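Local coordinates for protein ATP-dependent protease subunit HslV (Trypanosoma brucei brucei, PDB 4HNZ) that forms the threonine protease chamber of the mitochondrial HslVU complex, cleaving proteins unfolded by its partner HslU and regulating levels of the DNA helicase PIF2, at residues L4-G9 / D118-I123; D10-L15 / I96-E101; I54-K59 / L91-I96; N69-A74 / E102-D107. All blocks are in the same frame, centred on the assembly; numbering follows the deposited sequence.

Interaction 1 (L4-G9 / D118-I123)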
# COMPACT_ATOMS: atom_id res chain seq x y z
N LEU A 4 -8.65 34.80 -4.11
CA LEU A 4 -10.02 35.07 -4.50
C LEU A 4 -10.07 36.28 -5.38
O LEU A 4 -9.44 37.32 -5.09
CB LEU A 4 -10.84 35.31 -3.27
CG LEU A 4 -12.24 35.82 -3.53
CD1 LEU A 4 -13.07 34.74 -4.19
CD2 LEU A 4 -12.94 36.27 -2.26
N SER A 5 -10.81 36.17 -6.46
CA SER A 5 -11.07 37.31 -7.35
C SER A 5 -12.58 37.51 -7.46
O SER A 5 -13.32 36.57 -7.70
CB SER A 5 -10.50 37.02 -8.75
OG SER A 5 -10.80 38.09 -9.65
N VAL A 6 -13.03 38.75 -7.33
CA VAL A 6 -14.41 39.12 -7.54
C VAL A 6 -14.52 40.31 -8.50
O VAL A 6 -13.87 41.32 -8.30
CB VAL A 6 -15.05 39.58 -6.22
CG1 VAL A 6 -16.50 39.92 -6.41
CG2 VAL A 6 -14.87 38.50 -5.15
N ARG A 7 -15.31 40.15 -9.55
CA ARG A 7 -15.60 41.20 -10.47
C ARG A 7 -17.05 41.57 -10.24
O ARG A 7 -17.93 40.74 -10.37
CB ARG A 7 -15.38 40.72 -11.93
CG ARG A 7 -15.76 41.74 -13.00
CD ARG A 7 -15.42 41.26 -14.43
NE ARG A 7 -13.98 41.34 -14.70
CZ ARG A 7 -13.12 40.32 -14.61
NH1 ARG A 7 -13.55 39.09 -14.31
NH2 ARG A 7 -11.80 40.51 -14.82
N LYS A 8 -17.30 42.83 -9.94
CA LYS A 8 -18.65 43.36 -9.91
C LYS A 8 -18.67 44.81 -10.43
O LYS A 8 -17.94 45.67 -9.93
CB LYS A 8 -19.24 43.32 -8.50
CG LYS A 8 -20.68 43.83 -8.40
CD LYS A 8 -21.18 43.77 -6.97
CE LYS A 8 -22.67 44.06 -6.82
NZ LYS A 8 -23.20 43.55 -5.50
N GLY A 9 -19.56 45.08 -11.40
CA GLY A 9 -19.58 46.35 -12.10
C GLY A 9 -18.26 46.52 -12.82
O GLY A 9 -17.74 45.58 -13.45
N ASP A 118 -21.42 35.53 -12.32
CA ASP A 118 -21.17 36.21 -11.08
C ASP A 118 -19.75 36.80 -10.92
O ASP A 118 -19.50 37.46 -9.94
CB ASP A 118 -21.50 35.27 -9.91
CG ASP A 118 -20.58 34.06 -9.84
OD1 ASP A 118 -19.43 34.09 -10.39
OD2 ASP A 118 -21.03 33.04 -9.28
N GLY A 119 -18.84 36.55 -11.85
CA GLY A 119 -17.51 37.15 -11.79
C GLY A 119 -16.55 36.61 -10.74
O GLY A 119 -15.52 37.21 -10.46
N ILE A 120 -16.83 35.45 -10.19
CA ILE A 120 -16.03 34.94 -9.07
C ILE A 120 -15.18 33.73 -9.44
O ILE A 120 -15.67 32.75 -10.00
CB ILE A 120 -16.95 34.54 -7.88
CG1 ILE A 120 -17.65 35.75 -7.36
CG2 ILE A 120 -16.17 33.84 -6.76
CD1 ILE A 120 -18.85 35.39 -6.49
N VAL A 121 -13.91 33.79 -9.06
CA VAL A 121 -12.95 32.73 -9.26
C VAL A 121 -12.07 32.62 -8.03
O VAL A 121 -11.76 33.62 -7.43
CB VAL A 121 -11.98 33.08 -10.43
CG1 VAL A 121 -10.92 32.01 -10.62
CG2 VAL A 121 -12.76 33.19 -11.73
N ALA A 122 -11.68 31.42 -7.68
CA ALA A 122 -10.86 31.22 -6.49
C ALA A 122 -10.09 29.92 -6.54
O ALA A 122 -10.57 28.93 -7.08
CB ALA A 122 -11.74 31.23 -5.24
N ILE A 123 -8.92 29.93 -5.90
CA ILE A 123 -8.06 28.77 -5.79
C ILE A 123 -7.48 28.63 -4.37
O ILE A 123 -7.61 29.52 -3.54
CB ILE A 123 -6.89 28.80 -6.78
CG1 ILE A 123 -6.07 30.08 -6.65
CG2 ILE A 123 -7.42 28.66 -8.19
CD1 ILE A 123 -4.80 30.12 -7.46
O HOH W 1 -13.13 37.73 -11.16
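Arg7 and Gly119 join in the most irregular of the three backbone bonds of this contact: Arg7 N reaches Gly119 O at 3.1 Å from above the carbonyl plane, 41° out of it. Gly119 has positive phi and still belongs to the turn that leads into the strand. The antiparallel pairing that follows is regular, with Ser5 and Val121 as a hydrogen-bonded pair: Ser5 N to Val121 O is 2.9 Å, and the return bond from Val121 N to Ser5 O is 3.2 Å. Ser5 O also receives a CA-H...O contact from Ile120 CA at 3.4 Å.

The turn itself is an Asx turn, in which Asp118 OD1 accepts from Ile120 N at 2.9 Å while OD2 makes a salt bridge to Arg135. Leu4, Val6, Ile120 and Ala122 share one face of the sheet, on which Leu4 and Val6 pack against helix 145-159 and Ile120 against Ile138. Leu4 has CG anti to the backbone N (chi1 170°); its CD1 branch, turned by chi2 of 69°, lies 3.9 Å from Ala122 CB and 4.1 Å from Ile120 CG2. Ser5 and Val121 occupy the other face, turned to strands 93-98 and 103-107, as in the four-layered alpha-beta-beta-alpha sandwich of the proteasome-type Ntn hydrolases.

Arg7 carries its guanidinium beyond this strand pair, to Thr103 OG1 and to Ala100 O. The chemistry implies a division of labour: main-chain bonds set the strand register, apolar branches of Leu4, Ile120 and Ala122 pack together across the strand pair, with Leu4 also meeting the helix, and the arginine carries polar bonds over to the second sheet.

Interaction 2 (D10-L15 / I96-E101)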
# COMPACT_ATOMS: atom_id res chain seq x y z
N ASP A 10 -17.68 47.70 -12.71
CA ASP A 10 -16.43 48.00 -13.42
C ASP A 10 -15.17 47.79 -12.57
O ASP A 10 -14.10 48.28 -12.95
CB ASP A 10 -16.47 49.42 -13.99
CG ASP A 10 -17.49 49.56 -15.09
OD1 ASP A 10 -17.60 48.63 -15.92
OD2 ASP A 10 -18.21 50.58 -15.09
N THR A 11 -15.30 47.01 -11.48
CA THR A 11 -14.18 46.77 -10.60
C THR A 11 -13.95 45.29 -10.52
O THR A 11 -14.87 44.50 -10.44
CB THR A 11 -14.45 47.32 -9.20
OG1 THR A 11 -14.71 48.72 -9.28
CG2 THR A 11 -13.25 47.12 -8.32
N VAL A 12 -12.68 44.90 -10.57
CA VAL A 12 -12.29 43.54 -10.21
C VAL A 12 -11.22 43.63 -9.11
O VAL A 12 -10.30 44.46 -9.17
CB VAL A 12 -11.81 42.71 -11.44
CG1 VAL A 12 -10.55 43.30 -12.07
CG2 VAL A 12 -11.58 41.29 -11.06
N VAL A 13 -11.35 42.78 -8.11
CA VAL A 13 -10.35 42.74 -7.07
C VAL A 13 -9.78 41.34 -7.01
O VAL A 13 -10.41 40.37 -7.43
CB VAL A 13 -10.91 43.17 -5.69
CG1 VAL A 13 -11.54 44.56 -5.75
CG2 VAL A 13 -11.93 42.16 -5.19
N LEU A 14 -8.55 41.26 -6.52
CA LEU A 14 -7.82 40.03 -6.34
C LEU A 14 -7.18 40.10 -4.99
O LEU A 14 -6.49 41.05 -4.66
CB LEU A 14 -6.75 39.88 -7.43
CG LEU A 14 -5.95 38.58 -7.39
CD1 LEU A 14 -6.82 37.40 -7.74
CD2 LEU A 14 -4.75 38.61 -8.36
N LEU A 15 -7.46 39.08 -4.19
CA LEU A 15 -7.00 39.05 -2.85
C LEU A 15 -6.31 37.72 -2.60
O LEU A 15 -6.76 36.70 -3.11
CB LEU A 15 -8.16 39.15 -1.86
CG LEU A 15 -8.63 40.55 -1.52
CD1 LEU A 15 -9.33 41.12 -2.75
CD2 LEU A 15 -9.59 40.55 -0.33
N ILE A 96 -4.37 32.42 -10.60
CA ILE A 96 -5.47 33.23 -11.12
C ILE A 96 -4.84 34.44 -11.76
O ILE A 96 -4.01 35.12 -11.15
CB ILE A 96 -6.41 33.70 -10.02
CG1 ILE A 96 -7.18 32.53 -9.46
CG2 ILE A 96 -7.42 34.68 -10.60
CD1 ILE A 96 -8.14 32.88 -8.34
N VAL A 97 -5.26 34.72 -13.00
CA VAL A 97 -4.79 35.88 -13.75
C VAL A 97 -5.97 36.80 -13.96
O VAL A 97 -6.95 36.38 -14.55
CB VAL A 97 -4.32 35.52 -15.18
CG1 VAL A 97 -3.33 36.57 -15.70
CG2 VAL A 97 -3.71 34.17 -15.24
N CYS A 98 -5.79 38.08 -13.63
CA CYS A 98 -6.77 39.11 -13.88
C CYS A 98 -6.33 40.27 -14.71
O CYS A 98 -5.24 40.81 -14.54
CB CYS A 98 -7.15 39.79 -12.57
SG CYS A 98 -8.10 38.74 -11.54
N SER A 99 -7.22 40.65 -15.62
CA SER A 99 -7.20 41.96 -16.21
C SER A 99 -8.54 42.58 -15.86
O SER A 99 -9.40 41.97 -15.22
CB SER A 99 -7.02 41.88 -17.71
OG SER A 99 -8.16 41.30 -18.29
N ALA A 100 -8.73 43.82 -16.31
CA ALA A 100 -10.00 44.51 -16.12
C ALA A 100 -11.09 43.75 -16.85
O ALA A 100 -12.17 43.55 -16.30
CB ALA A 100 -9.91 45.95 -16.60
N GLU A 101 -10.77 43.24 -18.04
CA GLU A 101 -11.75 42.49 -18.84
C GLU A 101 -11.96 41.04 -18.40
O GLU A 101 -13.09 40.59 -18.32
CB GLU A 101 -11.34 42.50 -20.34
CG GLU A 101 -11.67 43.78 -21.09
CD GLU A 101 -11.06 45.00 -20.43
OE1 GLU A 101 -9.86 44.93 -20.06
OE2 GLU A 101 -11.80 46.01 -20.23
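Val12 meets Cys98, and Leu14 meets both Cys98 and Ile96, between the two beta sheets of the alpha-beta-beta-alpha sandwich, the fold of the proteasome-type Ntn hydrolases. No hydrogen bond passes between the segments, whose strand axes lie 8.8 Å apart and make an angle of 148°. Side chains bridge most of the distance, and one branch of Val12 reaches main-chain atoms.

Alternation along each strand decides which residues take part. Val12 and Leu14 point to the other sheet, whereas Val13 and Leu15 turn back to helix 145-159. Val12 stands with CG1 between the backbone N and the carbonyl carbon (chi1 63°), and this branch lies against the main chain just after Cys98, 3.6 Å from Ser99 O and 4.3 Å from Ala100 CA. Its other methyl, CG2, is anti to the backbone N and lies 4.3 Å from Cys98 SG. One valine thus spreads its two branches over different neighbours.

Leu14, whose CB points to the other sheet, has CG anti to its own N (chi1 -177°), and CD1 is the branch that touches. Its side chain and that of Ile96 slide past each other in opposite directions, a sheet-to-sheet interdigitation in which the beta-branch of the isoleucine, rather than its longer arm, makes the nearest contact. Ser5, on the neighbouring strand 3-8, packs against Val12, Leu14 and Cys98 and so borders the same layer.

The methyl Leu14 CD1 has two partners across the interface: it lies 4.0 Å from Ile96 CG2 and 4.2 Å from Cys98 SG.

Interaction 3 (I54-K59 / L91-I96)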
# COMPACT_ATOMS: atom_id res chain seq x y z
N ILE A 54 6.62 31.23 -9.53
CA ILE A 54 7.38 32.19 -10.31
C ILE A 54 7.83 31.62 -11.63
O ILE A 54 7.82 32.32 -12.65
CB ILE A 54 8.56 32.76 -9.49
CG1 ILE A 54 7.99 33.73 -8.43
CG2 ILE A 54 9.56 33.49 -10.37
CD1 ILE A 54 9.03 34.36 -7.52
N SER A 55 8.22 30.36 -11.64
CA SER A 55 8.60 29.75 -12.88
C SER A 55 7.40 29.78 -13.82
O SER A 55 7.59 30.01 -15.03
CB SER A 55 9.09 28.32 -12.65
OG SER A 55 10.26 28.27 -11.85
N LEU A 56 6.20 29.50 -13.31
CA LEU A 56 5.03 29.46 -14.18
C LEU A 56 4.58 30.85 -14.58
O LEU A 56 4.16 31.06 -15.72
CB LEU A 56 3.88 28.73 -13.54
CG LEU A 56 4.16 27.24 -13.43
CD1 LEU A 56 3.28 26.66 -12.34
CD2 LEU A 56 3.93 26.51 -14.74
N MET A 57 4.73 31.82 -13.68
CA MET A 57 4.50 33.22 -14.04
C MET A 57 5.40 33.68 -15.18
O MET A 57 4.94 34.36 -16.09
CB MET A 57 4.64 34.13 -12.84
CG MET A 57 3.46 33.93 -11.93
SD MET A 57 3.27 34.99 -10.48
CE MET A 57 4.30 34.13 -9.25
N GLU A 58 6.66 33.28 -15.16
CA GLU A 58 7.57 33.68 -16.24
C GLU A 58 7.16 33.07 -17.56
O GLU A 58 7.21 33.75 -18.57
CB GLU A 58 8.98 33.30 -15.90
CG GLU A 58 9.52 34.19 -14.79
CD GLU A 58 10.91 33.78 -14.33
OE1 GLU A 58 11.48 32.77 -14.85
OE2 GLU A 58 11.45 34.50 -13.45
N LYS A 59 6.71 31.82 -17.55
CA LYS A 59 6.20 31.22 -18.79
C LYS A 59 4.90 31.90 -19.25
O LYS A 59 4.73 32.12 -20.44
CB LYS A 59 5.97 29.73 -18.66
CG LYS A 59 7.20 28.94 -18.24
CD LYS A 59 8.32 28.88 -19.27
CE LYS A 59 9.55 28.20 -18.64
NZ LYS A 59 10.68 28.06 -19.58
N LEU A 91 6.17 20.71 -11.34
CA LEU A 91 5.78 21.84 -10.49
C LEU A 91 4.35 21.71 -9.98
O LEU A 91 3.50 21.14 -10.63
CB LEU A 91 5.93 23.16 -11.24
CG LEU A 91 7.28 23.41 -11.93
CD1 LEU A 91 7.26 24.76 -12.59
CD2 LEU A 91 8.45 23.36 -10.96
N GLU A 92 4.08 22.23 -8.80
CA GLU A 92 2.77 22.26 -8.27
C GLU A 92 2.37 23.69 -7.97
O GLU A 92 2.94 24.33 -7.10
CB GLU A 92 2.72 21.43 -7.00
CG GLU A 92 2.79 19.95 -7.26
CD GLU A 92 2.74 19.18 -5.97
OE1 GLU A 92 3.77 18.56 -5.60
OE2 GLU A 92 1.69 19.24 -5.28
N ALA A 93 1.30 24.13 -8.62
CA ALA A 93 0.81 25.45 -8.42
C ALA A 93 -0.54 25.63 -9.06
O ALA A 93 -0.92 24.88 -9.90
CB ALA A 93 1.78 26.44 -9.02
N SER A 94 -1.25 26.67 -8.66
CA SER A 94 -2.43 27.12 -9.36
C SER A 94 -2.34 28.61 -9.45
O SER A 94 -1.74 29.23 -8.58
CB SER A 94 -3.65 26.75 -8.57
OG SER A 94 -3.82 25.37 -8.66
N LEU A 95 -2.94 29.19 -10.48
CA LEU A 95 -2.83 30.65 -10.78
C LEU A 95 -4.15 31.21 -11.06
O LEU A 95 -4.98 30.52 -11.63
CB LEU A 95 -2.01 30.90 -12.03
CG LEU A 95 -0.62 30.30 -12.04
CD1 LEU A 95 0.02 30.57 -13.38
CD2 LEU A 95 0.29 30.81 -10.89
N ILE A 96 -4.37 32.42 -10.60
CA ILE A 96 -5.47 33.23 -11.12
C ILE A 96 -4.84 34.44 -11.76
O ILE A 96 -4.01 35.12 -11.15
CB ILE A 96 -6.41 33.70 -10.02
CG1 ILE A 96 -7.18 32.53 -9.46
CG2 ILE A 96 -7.42 34.68 -10.60
CD1 ILE A 96 -8.14 32.88 -8.34
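Leu56 carries an apolar helix-on-sheet contact, in which helix 50-66 lies against strand 93-98 and the loop leading into it at an outer layer of the alpha-beta-beta-alpha sandwich. No hydrogen bond joins the two segments. The helix presents Ser55 and Leu56, and the opposing chain answers with every second residue, Leu91, Ala93 and Leu95, while Glu92 and Ser94 point the other way.

Three different atoms of Leu56 meet these three residues. CB already points toward the strand and lies 4.3 Å from Leu95 CD1. CG, anti to the carbonyl carbon (chi1 -69°), is set against Leu91, 4.1 Å from Leu91 CD1, and Trp82 of helix 71-84 adds a further wall to the surroundings of the side chain. Leu56 and Leu91 slide past each other in opposite directions.

Leu91 CD1 is shared: beyond Leu56 it also touches the methylene of Ser55, at 4.0 Å from Ser55 CB. The hydroxyl of that serine is engaged elsewhere, with Ala51 O one helical turn back, which lets a polar residue present its carbon to an apolar neighbour.

The contact also lies close to a subunit boundary. Glu58 forms a salt bridge with Lys80 of a second subunit, and Leu91 packs on Arg83 of that same subunit, so the helix that covers the sheet on one side takes part in assembly on another.

Between Leu91 and Leu95 in the sequence, Ala93 CB is met by the methyl Leu56 CD1 at 3.6 Å, the shortest approach between the two segments.

Interaction 4 (N69-A74 / E102-D107)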
# COMPACT_ATOMS: atom_id res chain seq x y z
N ASN A 69 -2.95 41.01 -26.70
CA ASN A 69 -4.19 41.37 -26.00
C ASN A 69 -5.04 40.20 -25.59
O ASN A 69 -6.03 40.36 -24.86
CB ASN A 69 -5.02 42.33 -26.84
CG ASN A 69 -4.80 43.77 -26.44
OD1 ASN A 69 -5.69 44.43 -25.91
ND2 ASN A 69 -3.57 44.24 -26.65
N GLN A 70 -4.66 39.01 -26.04
CA GLN A 70 -5.51 37.85 -25.90
C GLN A 70 -5.05 37.10 -24.66
O GLN A 70 -4.31 36.12 -24.72
CB GLN A 70 -5.43 37.01 -27.19
CG GLN A 70 -5.59 37.85 -28.45
CD GLN A 70 -4.48 37.58 -29.45
OE1 GLN A 70 -4.55 36.61 -30.18
NE2 GLN A 70 -3.42 38.42 -29.43
N LEU A 71 -5.56 37.56 -23.52
CA LEU A 71 -5.20 36.95 -22.27
C LEU A 71 -5.65 35.47 -22.22
O LEU A 71 -4.92 34.61 -21.71
CB LEU A 71 -5.80 37.74 -21.10
CG LEU A 71 -5.33 37.40 -19.68
CD1 LEU A 71 -3.82 37.52 -19.58
CD2 LEU A 71 -6.01 38.31 -18.68
N THR A 72 -6.86 35.19 -22.68
CA THR A 72 -7.38 33.81 -22.67
C THR A 72 -6.53 32.87 -23.50
O THR A 72 -6.27 31.74 -23.07
CB THR A 72 -8.82 33.77 -23.19
OG1 THR A 72 -9.61 34.60 -22.33
CG2 THR A 72 -9.38 32.37 -23.15
N ARG A 73 -6.09 33.33 -24.66
CA ARG A 73 -5.26 32.48 -25.48
C ARG A 73 -3.89 32.23 -24.82
O ARG A 73 -3.37 31.13 -24.87
CB ARG A 73 -5.06 33.07 -26.86
CG ARG A 73 -4.75 32.02 -27.91
CD ARG A 73 -3.53 32.42 -28.74
NE ARG A 73 -3.59 32.10 -30.17
CZ ARG A 73 -4.26 32.84 -31.06
NH1 ARG A 73 -4.22 32.51 -32.35
NH2 ARG A 73 -5.01 33.87 -30.67
N ALA A 74 -3.32 33.25 -24.20
CA ALA A 74 -2.08 33.11 -23.47
C ALA A 74 -2.18 32.04 -22.34
O ALA A 74 -1.32 31.21 -22.16
CB ALA A 74 -1.64 34.45 -22.91
N GLU A 102 -10.87 40.31 -18.14
CA GLU A 102 -10.88 38.86 -18.07
C GLU A 102 -10.25 38.36 -16.79
O GLU A 102 -9.27 38.91 -16.30
CB GLU A 102 -10.11 38.23 -19.27
CG GLU A 102 -10.58 38.60 -20.69
CD GLU A 102 -9.52 38.35 -21.79
OE1 GLU A 102 -8.67 39.24 -22.08
OE2 GLU A 102 -9.54 37.26 -22.43
N THR A 103 -10.80 37.27 -16.27
CA THR A 103 -10.17 36.49 -15.22
C THR A 103 -10.10 35.02 -15.62
O THR A 103 -11.11 34.41 -16.01
CB THR A 103 -10.98 36.59 -13.89
OG1 THR A 103 -11.20 37.96 -13.54
CG2 THR A 103 -10.24 35.94 -12.80
N LEU A 104 -8.94 34.42 -15.43
CA LEU A 104 -8.75 33.00 -15.65
C LEU A 104 -8.05 32.34 -14.49
O LEU A 104 -7.10 32.84 -13.94
CB LEU A 104 -7.86 32.74 -16.87
CG LEU A 104 -8.53 33.26 -18.10
CD1 LEU A 104 -7.74 34.43 -18.61
CD2 LEU A 104 -8.64 32.17 -19.16
N GLU A 105 -8.46 31.12 -14.27
CA GLU A 105 -7.82 30.26 -13.36
C GLU A 105 -7.17 29.12 -14.17
O GLU A 105 -7.78 28.52 -15.06
CB GLU A 105 -8.87 29.73 -12.37
CG GLU A 105 -8.52 28.44 -11.68
CD GLU A 105 -9.69 27.87 -10.84
OE1 GLU A 105 -10.73 28.58 -10.68
OE2 GLU A 105 -9.52 26.70 -10.33
N ILE A 106 -5.93 28.83 -13.81
CA ILE A 106 -5.17 27.76 -14.43
C ILE A 106 -4.57 26.86 -13.36
O ILE A 106 -3.93 27.33 -12.47
CB ILE A 106 -4.02 28.34 -15.25
CG1 ILE A 106 -4.53 29.43 -16.12
CG2 ILE A 106 -3.41 27.23 -16.09
CD1 ILE A 106 -3.43 30.38 -16.59
N ASP A 107 -4.77 25.55 -13.49
CA ASP A 107 -4.15 24.58 -12.55
C ASP A 107 -3.27 23.56 -13.22
O ASP A 107 -3.21 23.47 -14.46
CB ASP A 107 -5.22 23.95 -11.64
CG ASP A 107 -6.17 23.03 -12.36
OD1 ASP A 107 -5.83 22.43 -13.41
OD2 ASP A 107 -7.31 22.98 -11.88
O HOH W 2 -8.56 37.20 -24.94
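At Asn69, whose carbonyl O is 4.0 Å from Glu102 OE1 without a bond, the chain approaches the start of helix 71-84, which lies against Glu102 and strand 103-107 in the alpha-beta-beta-alpha sandwich of this Ntn hydrolase. Gln70 occupies the N-cap position and is the centre of an inverse gamma turn; its O accepts the helical bond from Ala74 N.

Leu71 is the first residue to turn inward. It and Glu102 slide past each other in opposite directions, with Leu71 CB facing the carboxylate, 3.4 Å from Glu102 OE1. CG, set anti to the backbone N (chi1 -169°), lies 4.0 Å from Leu104 CD1, and the side chain also rests on Val97 and Ser99. Leu71 CD2 lies back over the Glu102 backbone and CB, 4.1 Å from Glu102 CB.

Thr72 supplies the polar grip. Its OG1 donates to Glu102 OE2 at 2.7 Å, meeting the carboxylate on its anti side and 24° out of its plane. Thr72 N adds a weak bond to the same oxygen at 3.4 Å, and a water donates to it as well. One carboxylate oxygen thus gathers a hydroxyl, an amide of the first helical turn and a water; a negative group so near a helix N terminus would be expected to interact favourably with the helix dipole.

The side chain of Thr72 crosses that of Leu104 at about a right angle, and its methyl CG2 ends 4.1 Å from Leu104 CD2.

Overall arrangement
From the N terminus, strand 3-8 opens the longest loop, which interaction 1 closes when the chain returns at 118-123; the other three contacts all lie within it. Strand 11-22 follows, and interaction 2 closes its loop at 96-101, joining the two sheets face to face. Interaction 3, from helix 50-66 to 91-96, nests within interaction 2 and shares Ile96 with it. Interaction 4 starts at 69-74 but ends at 102-107, so it crosses both interactions 2 and 3, tying the next helix to the next strand. Backbone bonds between strands 93-98 and 103-107 join these three contacts, while the bond from Arg7 to Thr103 connects interactions 1 and 4 across the sandwich.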